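Local coordinates for chitin oligosaccahride binding protein NagB1 (Paenibacillus sp. FPU-7, PDB 7EHP) that binds chitin oligosaccharides such as N,N'-diacetylchitobiose as an extracellular solute-binding protein, probably delivering them to a membrane transporter, at residues Q26-A31 against V301-I306; K95-N100 against P324-S329; R206-L211 against Q370-G375; F232-A237 against K255-E260; M277-Y282 against R348-F353. All coordinates share one frame; numbering follows the deposited sequence.

Contact 1 (Q26-A31 against V301-I306); sequences QRMEAA and VEFIKI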
# COMPACT_ATOMS: atom_id res chain seq x y z
N GLN A 26 5.62 24.90 6.97
CA GLN A 26 6.17 26.27 6.87
C GLN A 26 5.95 26.96 5.53
O GLN A 26 5.66 28.16 5.54
CB GLN A 26 7.65 26.47 7.17
CG GLN A 26 8.74 25.51 6.59
CD GLN A 26 10.02 26.33 6.65
OE1 GLN A 26 9.87 27.63 6.51
NE2 GLN A 26 11.22 25.78 7.05
N ARG A 27 6.13 26.28 4.39
CA ARG A 27 6.01 27.05 3.15
C ARG A 27 4.58 27.52 2.96
O ARG A 27 4.35 28.64 2.50
CB ARG A 27 6.50 26.20 2.01
CG ARG A 27 7.99 26.14 1.91
CD ARG A 27 8.33 25.65 0.54
NE ARG A 27 9.48 24.78 0.53
CZ ARG A 27 10.02 24.27 -0.57
NH1 ARG A 27 9.48 24.55 -1.77
NH2 ARG A 27 11.09 23.48 -0.48
N MET A 28 3.61 26.69 3.37
CA MET A 28 2.22 27.13 3.36
C MET A 28 2.04 28.34 4.27
O MET A 28 1.35 29.30 3.91
CB MET A 28 1.30 26.01 3.82
CG MET A 28 1.13 24.86 2.82
SD MET A 28 0.62 23.38 3.74
CE MET A 28 -1.00 23.80 4.34
N GLU A 29 2.65 28.30 5.46
CA GLU A 29 2.48 29.40 6.40
C GLU A 29 3.08 30.69 5.86
O GLU A 29 2.49 31.77 5.99
CB GLU A 29 3.08 29.01 7.75
CG GLU A 29 2.17 28.05 8.53
CD GLU A 29 2.84 27.40 9.73
OE1 GLU A 29 4.08 27.46 9.83
OE2 GLU A 29 2.11 26.84 10.58
N ALA A 30 4.25 30.60 5.22
CA ALA A 30 4.86 31.78 4.63
C ALA A 30 4.02 32.35 3.49
O ALA A 30 4.05 33.56 3.24
CB ALA A 30 6.26 31.43 4.13
N ALA A 31 3.28 31.50 2.78
CA ALA A 31 2.46 31.96 1.66
C ALA A 31 1.17 32.63 2.12
O ALA A 31 0.68 33.54 1.45
CB ALA A 31 2.14 30.77 0.74
N VAL A 301 -4.82 24.99 -1.26
CA VAL A 301 -4.24 25.25 -2.57
C VAL A 301 -2.72 25.31 -2.48
O VAL A 301 -2.00 24.75 -3.33
CB VAL A 301 -4.80 26.56 -3.16
CG1 VAL A 301 -3.97 26.98 -4.38
CG2 VAL A 301 -6.26 26.41 -3.53
N GLU A 302 -2.20 26.02 -1.48
CA GLU A 302 -0.76 26.06 -1.26
C GLU A 302 -0.20 24.66 -1.02
O GLU A 302 0.85 24.29 -1.55
CB GLU A 302 -0.43 26.97 -0.09
CG GLU A 302 -0.48 28.45 -0.40
CD GLU A 302 0.29 28.81 -1.67
OE1 GLU A 302 1.49 28.46 -1.76
OE2 GLU A 302 -0.30 29.48 -2.55
N PHE A 303 -0.89 23.87 -0.20
CA PHE A 303 -0.43 22.50 0.04
C PHE A 303 -0.32 21.74 -1.28
O PHE A 303 0.69 21.09 -1.56
CB PHE A 303 -1.36 21.77 1.00
CG PHE A 303 -0.99 20.32 1.19
CD1 PHE A 303 -0.03 19.96 2.12
CD2 PHE A 303 -1.57 19.32 0.38
CE1 PHE A 303 0.34 18.61 2.29
CE2 PHE A 303 -1.20 17.97 0.53
CZ PHE A 303 -0.24 17.63 1.50
N ILE A 304 -1.36 21.83 -2.10
CA ILE A 304 -1.34 21.14 -3.39
C ILE A 304 -0.18 21.64 -4.24
O ILE A 304 0.56 20.85 -4.84
CB ILE A 304 -2.69 21.33 -4.10
CG1 ILE A 304 -3.77 20.56 -3.35
CG2 ILE A 304 -2.60 20.87 -5.54
CD1 ILE A 304 -5.17 20.81 -3.86
N LYS A 305 0.01 22.96 -4.29
CA LYS A 305 1.05 23.52 -5.14
C LYS A 305 2.43 23.05 -4.71
O LYS A 305 3.31 22.80 -5.55
CB LYS A 305 0.97 25.04 -5.14
CG LYS A 305 1.84 25.68 -6.19
CD LYS A 305 1.51 27.15 -6.37
CE LYS A 305 2.66 27.85 -7.08
NZ LYS A 305 2.53 29.32 -7.08
N ILE A 306 2.65 22.91 -3.40
CA ILE A 306 3.97 22.51 -2.92
C ILE A 306 4.14 20.99 -2.98
O ILE A 306 5.12 20.48 -3.55
CB ILE A 306 4.20 23.07 -1.50
CG1 ILE A 306 4.11 24.60 -1.53
CG2 ILE A 306 5.55 22.64 -0.95
CD1 ILE A 306 3.60 25.23 -0.24

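Contact 2 (K95-N100 against P324-S329); sequences KDKFPN and PAMKLS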
# COMPACT_ATOMS: atom_id res chain seq x y z
N LYS A 95 -3.37 19.12 -13.82
CA LYS A 95 -4.25 17.97 -14.01
C LYS A 95 -3.60 16.91 -14.88
O LYS A 95 -3.62 15.72 -14.56
CB LYS A 95 -5.57 18.42 -14.63
CG LYS A 95 -6.47 17.25 -14.98
CD LYS A 95 -7.84 17.72 -15.39
CE LYS A 95 -8.52 16.67 -16.26
NZ LYS A 95 -9.98 16.92 -16.38
N ASP A 96 -2.98 17.33 -15.96
CA ASP A 96 -2.39 16.41 -16.92
C ASP A 96 -0.91 16.13 -16.63
O ASP A 96 -0.23 15.56 -17.47
CB ASP A 96 -2.68 16.94 -18.33
CG ASP A 96 -2.18 18.35 -18.55
OD1 ASP A 96 -1.59 18.93 -17.59
OD2 ASP A 96 -2.43 18.92 -19.64
N LYS A 97 -0.43 16.46 -15.44
CA LYS A 97 0.83 15.94 -14.97
C LYS A 97 0.63 14.73 -14.05
O LYS A 97 1.61 14.14 -13.57
CB LYS A 97 1.64 17.08 -14.29
CG LYS A 97 3.04 16.75 -13.73
CD LYS A 97 3.80 18.02 -13.23
CE LYS A 97 4.68 18.70 -14.30
NZ LYS A 97 5.97 17.97 -14.54
N PHE A 98 -0.64 14.30 -13.85
CA PHE A 98 -0.99 13.05 -13.17
C PHE A 98 -1.34 11.98 -14.20
O PHE A 98 -2.42 12.05 -14.80
CB PHE A 98 -2.18 13.26 -12.23
CG PHE A 98 -1.87 14.02 -10.99
CD1 PHE A 98 -1.34 13.38 -9.88
CD2 PHE A 98 -2.17 15.37 -10.89
CE1 PHE A 98 -1.08 14.08 -8.73
CE2 PHE A 98 -1.92 16.07 -9.73
CZ PHE A 98 -1.37 15.43 -8.65
N PRO A 99 -0.50 10.97 -14.41
CA PRO A 99 -0.89 9.92 -15.37
C PRO A 99 -2.15 9.16 -14.99
O PRO A 99 -2.80 8.57 -15.88
CB PRO A 99 0.35 9.01 -15.41
CG PRO A 99 1.15 9.38 -14.18
CD PRO A 99 0.89 10.83 -13.97
N ASN A 100 -2.57 9.17 -13.72
CA ASN A 100 -3.65 8.27 -13.30
C ASN A 100 -4.29 8.80 -12.02
O ASN A 100 -3.69 8.73 -10.94
CB ASN A 100 -3.09 6.86 -13.10
CG ASN A 100 -4.18 5.82 -12.95
OD1 ASN A 100 -5.28 6.10 -12.47
ND2 ASN A 100 -3.86 4.58 -13.34
N PRO A 324 7.24 8.15 -7.92
CA PRO A 324 6.42 9.34 -8.16
C PRO A 324 5.04 8.97 -8.67
O PRO A 324 4.87 8.04 -9.45
CB PRO A 324 7.21 10.10 -9.23
CG PRO A 324 7.96 9.03 -9.95
CD PRO A 324 8.39 8.10 -8.84
N ALA A 325 4.05 9.75 -8.23
CA ALA A 325 2.72 9.66 -8.82
C ALA A 325 2.54 10.59 -10.01
O ALA A 325 1.58 10.40 -10.77
CB ALA A 325 1.65 9.96 -7.76
N MET A 326 3.43 11.56 -10.22
CA MET A 326 3.31 12.50 -11.33
C MET A 326 4.39 12.26 -12.40
O MET A 326 5.34 11.50 -12.20
CB MET A 326 3.36 13.97 -10.84
CG MET A 326 2.62 14.23 -9.52
SD MET A 326 2.90 15.86 -8.76
CE MET A 326 1.88 16.91 -9.75
N LYS A 327 4.20 12.90 -13.55
CA LYS A 327 5.18 12.83 -14.63
C LYS A 327 6.39 13.69 -14.29
O LYS A 327 6.24 14.87 -13.94
CB LYS A 327 4.56 13.27 -15.96
CG LYS A 327 3.26 12.55 -16.33
CD LYS A 327 3.19 12.28 -17.84
CE LYS A 327 1.83 11.69 -18.28
NZ LYS A 327 0.73 12.70 -18.30
N LEU A 328 7.59 13.12 -14.40
CA LEU A 328 8.84 13.77 -14.03
C LEU A 328 9.71 14.05 -15.25
O LEU A 328 9.64 13.35 -16.26
CB LEU A 328 9.63 12.93 -13.02
CG LEU A 328 9.38 13.19 -11.54
CD1 LEU A 328 7.92 13.04 -11.19
CD2 LEU A 328 10.20 12.23 -10.72
N SER A 329 10.57 15.07 -15.12
CA SER A 329 11.48 15.46 -16.20
C SER A 329 12.76 14.64 -16.17
O SER A 329 13.23 14.20 -17.23
CB SER A 329 11.83 16.95 -16.10
OG SER A 329 10.73 17.81 -16.40
O HOH W 1 -1.17 10.05 -11.26

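Contact 3 (R206-L211 against Q370-G375); sequences RYDTLL and QELIGG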
# COMPACT_ATOMS: atom_id res chain seq x y z
N ARG A 206 -2.24 -21.85 -1.39
CA ARG A 206 -0.81 -21.64 -1.61
C ARG A 206 -0.22 -20.82 -0.47
O ARG A 206 0.90 -21.07 -0.04
CB ARG A 206 -0.58 -20.92 -2.94
CG ARG A 206 -0.67 -21.86 -4.13
CD ARG A 206 -0.64 -21.08 -5.43
NE ARG A 206 -0.94 -21.95 -6.56
CZ ARG A 206 -0.07 -22.80 -7.10
NH1 ARG A 206 1.16 -22.90 -6.60
NH2 ARG A 206 -0.44 -23.55 -8.14
N TYR A 207 -0.95 -19.80 -0.04
CA TYR A 207 -0.56 -19.01 1.11
C TYR A 207 -0.45 -19.89 2.35
O TYR A 207 0.53 -19.82 3.10
CB TYR A 207 -1.59 -17.90 1.30
CG TYR A 207 -1.31 -16.87 2.37
CD1 TYR A 207 -1.52 -17.14 3.72
CD2 TYR A 207 -0.90 -15.58 2.01
CE1 TYR A 207 -1.29 -16.15 4.70
CE2 TYR A 207 -0.68 -14.60 2.97
CZ TYR A 207 -0.88 -14.88 4.30
OH TYR A 207 -0.65 -13.86 5.22
N ASP A 208 -1.47 -20.73 2.58
CA ASP A 208 -1.47 -21.66 3.71
C ASP A 208 -0.28 -22.62 3.64
O ASP A 208 0.29 -22.99 4.67
CB ASP A 208 -2.79 -22.43 3.75
CG ASP A 208 -3.12 -22.97 5.14
OD1 ASP A 208 -2.64 -22.43 6.16
OD2 ASP A 208 -3.88 -23.96 5.21
N THR A 209 0.10 -23.04 2.42
CA THR A 209 1.29 -23.89 2.28
C THR A 209 2.52 -23.17 2.81
O THR A 209 3.35 -23.76 3.50
CB THR A 209 1.47 -24.30 0.80
OG1 THR A 209 0.50 -25.30 0.44
CG2 THR A 209 2.86 -24.86 0.54
N LEU A 210 2.64 -21.87 2.52
CA LEU A 210 3.75 -21.10 3.07
C LEU A 210 3.70 -21.08 4.59
O LEU A 210 4.74 -21.16 5.26
CB LEU A 210 3.69 -19.66 2.52
CG LEU A 210 3.92 -19.49 1.02
CD1 LEU A 210 3.97 -17.99 0.69
CD2 LEU A 210 5.19 -20.17 0.56
N LEU A 211 2.49 -21.00 5.15
CA LEU A 211 2.34 -21.09 6.60
C LEU A 211 2.75 -22.47 7.10
O LEU A 211 3.53 -22.58 8.05
CB LEU A 211 0.89 -20.76 6.98
CG LEU A 211 0.41 -19.30 6.78
CD1 LEU A 211 -1.11 -19.16 7.00
CD2 LEU A 211 1.16 -18.34 7.72
N GLN A 370 -5.80 -13.68 10.36
CA GLN A 370 -5.12 -13.89 11.63
C GLN A 370 -5.53 -15.21 12.28
O GLN A 370 -4.70 -15.90 12.87
CB GLN A 370 -5.37 -12.71 12.56
CG GLN A 370 -4.55 -11.51 12.12
CD GLN A 370 -4.98 -10.25 12.79
OE1 GLN A 370 -6.12 -10.14 13.22
NE2 GLN A 370 -4.08 -9.28 12.90
N GLU A 371 -6.81 -15.58 12.15
CA GLU A 371 -7.24 -16.90 12.60
C GLU A 371 -6.57 -18.00 11.79
O GLU A 371 -6.15 -19.02 12.35
CB GLU A 371 -8.76 -17.02 12.50
CG GLU A 371 -9.52 -16.06 13.42
CD GLU A 371 -9.10 -16.19 14.87
OE1 GLU A 371 -9.49 -17.20 15.49
OE2 GLU A 371 -8.38 -15.30 15.38
N LEU A 372 -6.45 -17.82 10.47
CA LEU A 372 -5.77 -18.84 9.67
C LEU A 372 -4.30 -18.95 10.05
O LEU A 372 -3.76 -20.05 10.16
CB LEU A 372 -5.90 -18.54 8.18
CG LEU A 372 -5.20 -19.55 7.25
CD1 LEU A 372 -5.95 -20.87 7.17
CD2 LEU A 372 -5.00 -18.96 5.84
N ILE A 373 -3.64 -17.81 10.26
CA ILE A 373 -2.24 -17.82 10.66
C ILE A 373 -2.09 -18.47 12.03
O ILE A 373 -1.13 -19.20 12.28
CB ILE A 373 -1.67 -16.39 10.63
CG1 ILE A 373 -1.60 -15.87 9.19
CG2 ILE A 373 -0.30 -16.36 11.29
CD1 ILE A 373 -1.40 -14.32 9.07
N GLY A 374 -3.05 -18.23 12.93
CA GLY A 374 -3.05 -18.87 14.23
C GLY A 374 -3.57 -20.29 14.25
O GLY A 374 -3.78 -20.86 15.33
N GLY A 375 -3.80 -20.90 13.09
CA GLY A 375 -4.33 -22.25 13.02
C GLY A 375 -5.74 -22.42 13.52
O GLY A 375 -6.20 -23.57 13.63

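Contact 4 (F232-A237 against K255-E260); sequences FREGRA and KTKIAE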
# COMPACT_ATOMS: atom_id res chain seq x y z
N PHE A 232 14.15 -8.24 7.81
CA PHE A 232 14.76 -8.20 6.49
C PHE A 232 16.01 -7.32 6.47
O PHE A 232 17.06 -7.71 5.96
CB PHE A 232 13.75 -7.73 5.45
CG PHE A 232 14.30 -7.69 4.07
CD1 PHE A 232 14.66 -8.88 3.42
CD2 PHE A 232 14.50 -6.48 3.41
CE1 PHE A 232 15.18 -8.87 2.14
CE2 PHE A 232 15.03 -6.45 2.14
CZ PHE A 232 15.37 -7.66 1.49
N ARG A 233 15.91 -6.09 6.99
CA ARG A 233 17.05 -5.19 6.85
C ARG A 233 18.21 -5.60 7.75
O ARG A 233 19.36 -5.25 7.46
CB ARG A 233 16.62 -3.74 7.12
CG ARG A 233 16.76 -3.27 8.55
CD ARG A 233 16.17 -1.86 8.71
NE ARG A 233 16.10 -1.46 10.11
CZ ARG A 233 15.24 -0.57 10.60
NH1 ARG A 233 14.36 0.02 9.80
NH2 ARG A 233 15.26 -0.29 11.89
N GLU A 234 17.95 -6.35 8.81
CA GLU A 234 19.02 -6.87 9.66
C GLU A 234 19.56 -8.21 9.17
O GLU A 234 20.34 -8.84 9.88
CB GLU A 234 18.53 -6.96 11.11
CG GLU A 234 18.36 -5.58 11.79
CD GLU A 234 17.47 -5.58 13.05
OE1 GLU A 234 17.14 -6.66 13.60
OE2 GLU A 234 17.11 -4.47 13.50
N GLY A 235 19.17 -8.65 7.98
CA GLY A 235 19.77 -9.83 7.37
C GLY A 235 19.32 -11.17 7.90
O GLY A 235 19.99 -12.18 7.66
N ARG A 236 18.20 -11.22 8.62
CA ARG A 236 17.72 -12.49 9.16
C ARG A 236 16.76 -13.20 8.22
O ARG A 236 16.47 -14.38 8.43
CB ARG A 236 17.04 -12.27 10.51
CG ARG A 236 17.98 -11.68 11.54
CD ARG A 236 17.37 -11.65 12.91
NE ARG A 236 16.79 -10.35 13.21
CZ ARG A 236 15.49 -10.15 13.31
NH1 ARG A 236 14.67 -11.18 13.13
NH2 ARG A 236 15.01 -8.94 13.59
N ALA A 237 16.26 -12.52 7.20
CA ALA A 237 15.31 -13.12 6.27
C ALA A 237 15.82 -12.93 4.86
O ALA A 237 16.37 -11.88 4.53
CB ALA A 237 13.92 -12.50 6.41
N LYS A 255 21.61 1.47 10.33
CA LYS A 255 20.55 0.53 10.63
C LYS A 255 20.64 -0.74 9.80
O LYS A 255 20.28 -1.82 10.29
CB LYS A 255 19.19 1.15 10.34
CG LYS A 255 18.75 2.20 11.28
CD LYS A 255 17.50 2.80 10.71
CE LYS A 255 17.03 3.95 11.54
NZ LYS A 255 16.16 4.87 10.77
N THR A 256 21.12 -0.61 8.58
CA THR A 256 20.96 -1.60 7.53
C THR A 256 22.31 -2.25 7.26
O THR A 256 23.23 -1.60 6.74
CB THR A 256 20.40 -0.94 6.27
OG1 THR A 256 19.15 -0.30 6.59
CG2 THR A 256 20.21 -1.99 5.16
N LYS A 257 22.43 -3.53 7.62
CA LYS A 257 23.61 -4.30 7.26
C LYS A 257 23.80 -4.35 5.75
O LYS A 257 24.91 -4.18 5.24
CB LYS A 257 23.46 -5.73 7.79
CG LYS A 257 23.29 -5.82 9.29
CD LYS A 257 23.00 -7.24 9.72
CE LYS A 257 22.90 -7.34 11.24
NZ LYS A 257 21.78 -6.52 11.77
N ILE A 258 22.69 -4.53 5.02
CA ILE A 258 22.68 -5.15 3.70
C ILE A 258 22.17 -4.17 2.65
O ILE A 258 21.44 -4.57 1.73
CB ILE A 258 21.81 -6.42 3.76
CG1 ILE A 258 20.39 -6.04 4.18
CG2 ILE A 258 22.41 -7.44 4.74
CD1 ILE A 258 19.33 -7.04 3.80
N ALA A 259 22.57 -2.90 2.74
CA ALA A 259 21.92 -1.85 1.95
C ALA A 259 22.07 -2.06 0.44
O ALA A 259 21.09 -2.02 -0.30
CB ALA A 259 22.48 -0.49 2.37
N GLU A 260 23.30 -2.26 -0.04
CA GLU A 260 23.48 -2.33 -1.49
C GLU A 260 23.06 -3.67 -2.07
O GLU A 260 22.70 -3.75 -3.26
CB GLU A 260 24.94 -2.04 -1.86
CG GLU A 260 25.17 -1.64 -3.33
CD GLU A 260 24.36 -0.42 -3.80
OE1 GLU A 260 24.34 -0.18 -5.03
OE2 GLU A 260 23.78 0.31 -2.95
O HOH W 2 17.83 -2.36 12.50

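Contact 5 (M277-Y282 against R348-F353); sequences MINGGY and RQFPAF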
# COMPACT_ATOMS: atom_id res chain seq x y z
N MET A 277 1.37 -10.34 -13.85
CA MET A 277 0.89 -9.07 -13.34
C MET A 277 1.55 -8.74 -12.00
O MET A 277 2.10 -9.61 -11.32
CB MET A 277 -0.63 -9.07 -13.18
CG MET A 277 -1.36 -9.83 -14.26
SD MET A 277 -3.13 -9.73 -13.98
CE MET A 277 -3.41 -8.00 -14.24
N ILE A 278 1.49 -7.47 -11.64
CA ILE A 278 2.04 -7.01 -10.37
C ILE A 278 1.01 -6.11 -9.71
O ILE A 278 0.26 -5.40 -10.38
CB ILE A 278 3.41 -6.29 -10.56
CG1 ILE A 278 4.10 -6.09 -9.20
CG2 ILE A 278 3.24 -4.96 -11.30
CD1 ILE A 278 5.59 -5.70 -9.31
N ASN A 279 0.96 -6.18 -8.39
CA ASN A 279 0.11 -5.31 -7.59
C ASN A 279 0.71 -3.90 -7.56
O ASN A 279 1.85 -3.70 -7.12
CB ASN A 279 -0.03 -5.90 -6.18
CG ASN A 279 -0.95 -5.10 -5.27
OD1 ASN A 279 -0.83 -5.18 -4.04
ND2 ASN A 279 -1.87 -4.36 -5.85
N GLY A 280 -0.05 -2.92 -8.03
CA GLY A 280 0.45 -1.55 -8.05
C GLY A 280 -0.62 -0.59 -8.48
O GLY A 280 -1.63 -0.98 -9.09
N GLY A 281 -0.40 0.69 -8.17
CA GLY A 281 -1.32 1.71 -8.60
C GLY A 281 -1.05 3.03 -7.90
O GLY A 281 -0.01 3.22 -7.26
N TYR A 282 -2.02 3.92 -8.01
CA TYR A 282 -1.91 5.31 -7.55
C TYR A 282 -2.99 5.54 -6.49
O TYR A 282 -3.98 6.23 -6.74
CB TYR A 282 -2.08 6.29 -8.72
CG TYR A 282 -1.11 6.09 -9.86
CD1 TYR A 282 -1.26 5.05 -10.77
CD2 TYR A 282 -0.03 6.95 -10.04
CE1 TYR A 282 -0.36 4.87 -11.82
CE2 TYR A 282 0.86 6.78 -11.08
CZ TYR A 282 0.69 5.74 -11.97
OH TYR A 282 1.60 5.58 -12.99
N ARG A 348 1.77 -5.73 -16.40
CA ARG A 348 0.37 -5.40 -16.23
C ARG A 348 0.03 -5.29 -14.75
O ARG A 348 0.57 -6.03 -13.92
CB ARG A 348 -0.49 -6.47 -16.91
CG ARG A 348 -0.76 -6.22 -18.39
CD ARG A 348 -1.75 -7.23 -18.89
NE ARG A 348 -1.21 -8.56 -18.66
CZ ARG A 348 -1.86 -9.52 -18.01
NH1 ARG A 348 -3.07 -9.28 -17.52
NH2 ARG A 348 -1.28 -10.71 -17.83
N GLN A 349 -0.85 -4.36 -14.41
CA GLN A 349 -1.02 -3.98 -13.01
C GLN A 349 -2.44 -4.19 -12.54
O GLN A 349 -3.39 -4.06 -13.31
CB GLN A 349 -0.62 -2.53 -12.79
CG GLN A 349 0.62 -2.19 -13.55
CD GLN A 349 1.47 -1.22 -12.83
OE1 GLN A 349 0.99 -0.46 -11.98
NE2 GLN A 349 2.77 -1.27 -13.09
N PHE A 350 -2.57 -4.51 -11.25
CA PHE A 350 -3.87 -4.52 -10.61
C PHE A 350 -3.80 -3.72 -9.31
O PHE A 350 -2.74 -3.67 -8.67
CB PHE A 350 -4.37 -5.96 -10.35
CG PHE A 350 -3.42 -6.83 -9.57
CD1 PHE A 350 -2.38 -7.51 -10.21
CD2 PHE A 350 -3.61 -7.05 -8.21
CE1 PHE A 350 -1.52 -8.35 -9.50
CE2 PHE A 350 -2.75 -7.89 -7.51
CZ PHE A 350 -1.71 -8.54 -8.15
N PRO A 351 -4.88 -3.08 -8.92
CA PRO A 351 -4.87 -2.30 -7.68
C PRO A 351 -4.99 -3.21 -6.46
O PRO A 351 -5.32 -4.39 -6.56
CB PRO A 351 -6.08 -1.37 -7.81
CG PRO A 351 -7.01 -2.10 -8.72
CD PRO A 351 -6.13 -2.88 -9.68
N ALA A 352 -4.69 -2.64 -5.29
CA ALA A 352 -4.89 -3.39 -4.06
C ALA A 352 -6.36 -3.71 -3.89
O ALA A 352 -7.23 -2.90 -4.23
CB ALA A 352 -4.38 -2.57 -2.86
N PHE A 353 -6.66 -4.89 -3.35
CA PHE A 353 -8.05 -5.32 -3.17
C PHE A 353 -8.86 -4.33 -2.31
O PHE A 353 -10.07 -4.18 -2.52
CB PHE A 353 -8.10 -6.73 -2.56
CG PHE A 353 -7.95 -6.75 -1.05
CD1 PHE A 353 -6.69 -6.68 -0.46
CD2 PHE A 353 -9.06 -6.86 -0.24
CE1 PHE A 353 -6.55 -6.68 0.93
CE2 PHE A 353 -8.93 -6.87 1.14
CZ PHE A 353 -7.68 -6.78 1.73

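Contact 1 (Q26-A31 against V301-I306)
The CA atoms of Met28 and Glu302 stand 5.6 Å apart, the closest pair across the segments, and the short helix axes pass at 9.2 Å with N-to-C directions 129° apart. Met28 meets Glu302, Phe303 and Ile306. Its CG lies 3.9 Å from Glu302 CB, the side chains running past each other, and its SD arrives at the edge of the Phe303 ring, near its plane and 3.7 Å from Phe303 CB. Phe303 carries its ring edge-to-face against Tyr286, so the sulfur and the second aromatic meet the same side chain. On one flank of Met28, Ile306 CD1 touches Arg27 CB at 3.8 Å and nears Met28 CG; the guanidinium of Arg27 is engaged by a salt bridge to Glu311. On the other, Ala31 CB rests 3.5 Å from Glu302 OE1, its methyl against the folded carboxylate arm, which is bent at chi2 (-49°). No hydrogen bond joins the two segments. This is apolar helix-helix packing centred on a Met-aromatic contact, within the solute-binding protein fold.

Contact 2 (K95-N100 against P324-S329)
Lys97 and Lys327 exchange backbone and side-chain hydrogen bonds. Lys327 N donates to Lys97 O over 2.9 Å, nearly straight at 164°, while Lys97 NZ returns to Lys327 O over 3.2 Å; a weak bond links Lys327 NZ to Asp96 O. The Lys97 chain leaves with CG anti to the backbone N (chi1 -179°) and bends at its last two torsions. An alanine at Lys97 would probably leave Lys327 O without this ammonium donor and remove the packing of CG on Met326. Water 1 bridges the loops, accepting from Asn100 N and donating to Ala325 O. The apolar contacts centre on Met326, whose CE sits over one face of the Phe98 ring, 4.1 Å from its centroid, a CH-pi contact. Pro99 CD packs 3.8 Å from Lys327 CG and lies 3.3 Å from Ala325 O. A 3-10 turn and its following loop thus join a second loop mainly through carbonyl oxygens: the ammonium groups reach main-chain acceptors, that of Lys327 weakly, while Phe98, Met326 and Ala325 supply the buried part.

Contact 3 (R206-L211 against Q370-G375)
Leu372 and Ile373 meet Leu211 through different chi1 settings: Leu372 CG is anti to the backbone N (179°), with chi2 of 73° placing its CD atoms, whereas Ile373 CG1 is anti to the carbonyl carbon (-68°). Leu211 CD1 touches both, 4.1 Å from Leu372 CD2 and 4.0 Å from Ile373 CG1, and the Leu211 and Ile373 side chains cross at about a right angle. One turn earlier on helix 198-213, Tyr207 OH approaches Ile373 CD1 at 3.9 Å. Tyr207 also packs on Ala168, Leu172 and Leu175 of helix 165-180. Asp208 OD1 lies 3.8 Å from Leu372 CD1, and Val379 of helix 379-396 touches both residues. Helix 359-373 ends here in a Schellman motif with Gly375, at positive phi, as its C-prime residue. With no hydrogen bond between the segments, the joint depends on branched aliphatic groups fitting together; even the Asp208 carboxylate rests on a methyl of Leu372, with a long, weak ion pair from its OD2 to Lys212.

Contact 4 (F232-A237 against K255-E260)
Arg233 crosses to Lys255 and Thr256 before a Schellman motif ends helix 225-233, with Gly235 at positive phi as its C-prime residue. Beyond CB the chain runs extended from CG to NE: CG lies 4.2 Å from Lys255 O, CD is 4.0 Å from Thr256 OG1, which is hydrogen-bonded to Leu250 O, and NE donates to water 2 over 3.1 Å. That water lies at the edge of the guanidinium, in its plane, and makes a weak bond to Lys255 O. Beyond NE, Lys255 CD covers one face of the guanidinium, 3.9 Å above the plane and offset toward the rim. NH1 leaves the contact to bond Ala249 O and form a salt bridge with Asp13, to which Lys255 NZ also pairs; the shared carboxylate probably offsets the two like charges. An alanine at Arg233 would probably leave Asp13 with one cationic partner fewer and take a donor from water 2. Lys257 lays its aliphatic arm over the helix end, its CD against Glu234 O, while the Glu234 carboxylate is held in a salt bridge by Arg236. Ile258 chi1 (60°) turns CG1 to within 3.5 Å of Arg233 O, and Ile258 CD1 lies 3.2 Å from Phe232 O.

Contact 5 (M277-Y282 against R348-F353)
Asn279 lies over one face of the Phe350 ring, its CA 3.7 Å above the plane and over the centre, while Met277 CB approaches the edge near the ring plane, 3.8 Å from Phe350 CD1. A chi1 of 54° sets Phe350 CG between its own N and C; the ring beyond it lies against Ile278 and Asn279. The Asn279 amide is turned only 12° from the ring plane. The Arg348 guanidinium has Met277 CG over one face, and Met277 CE lies 3.5 Å from Arg348 NH1. These groups sit on one side of a parallel pairing between strands 277-288 and 348-350, part of the mixed sheet of this solute-binding protein fold. Ile278 bonds through both its N and O: N donates to Arg348 O over 2.8 Å and O accepts from Phe350 N at 3.1 Å. On the other side of the sheet, Ile278 and Gln349 lie side by side, and Gln349 OE1 is hydrogen-bonded to Tyr117 OH. Phe350 O is gripped twice, by Gly280 N at 2.9 Å and by Asn279 ND2 at 3.0 Å, from opposite faces of its carbonyl plane. Two residues on, Ala352 touches a bound N-acetylglucosamine in the glycan pocket.

From the N terminus, helix 15-31 opens contact 1, which closes some 270 residues later on helix 294-307. Contact 2 opens inside that span at 95-100 and closes at 324-329, joining two loops, so the two cross. Contact 3 ties helix 198-213 to helix 359-373, crossing both. Contact 4, the shortest closure, joins the end of helix 225-233 to the loop before strand 262-265 and falls within the spans of contacts 1, 2 and 3. Contact 5 follows it in series, pairs two sheet strands, lies within contact 3 and crosses contacts 1 and 2. Contacts 1 and 3 lie on opposite sides of the chain's centre. Contacts 2 and 5 touch through Tyr282, which packs on Pro99, Asn100 and Ala325.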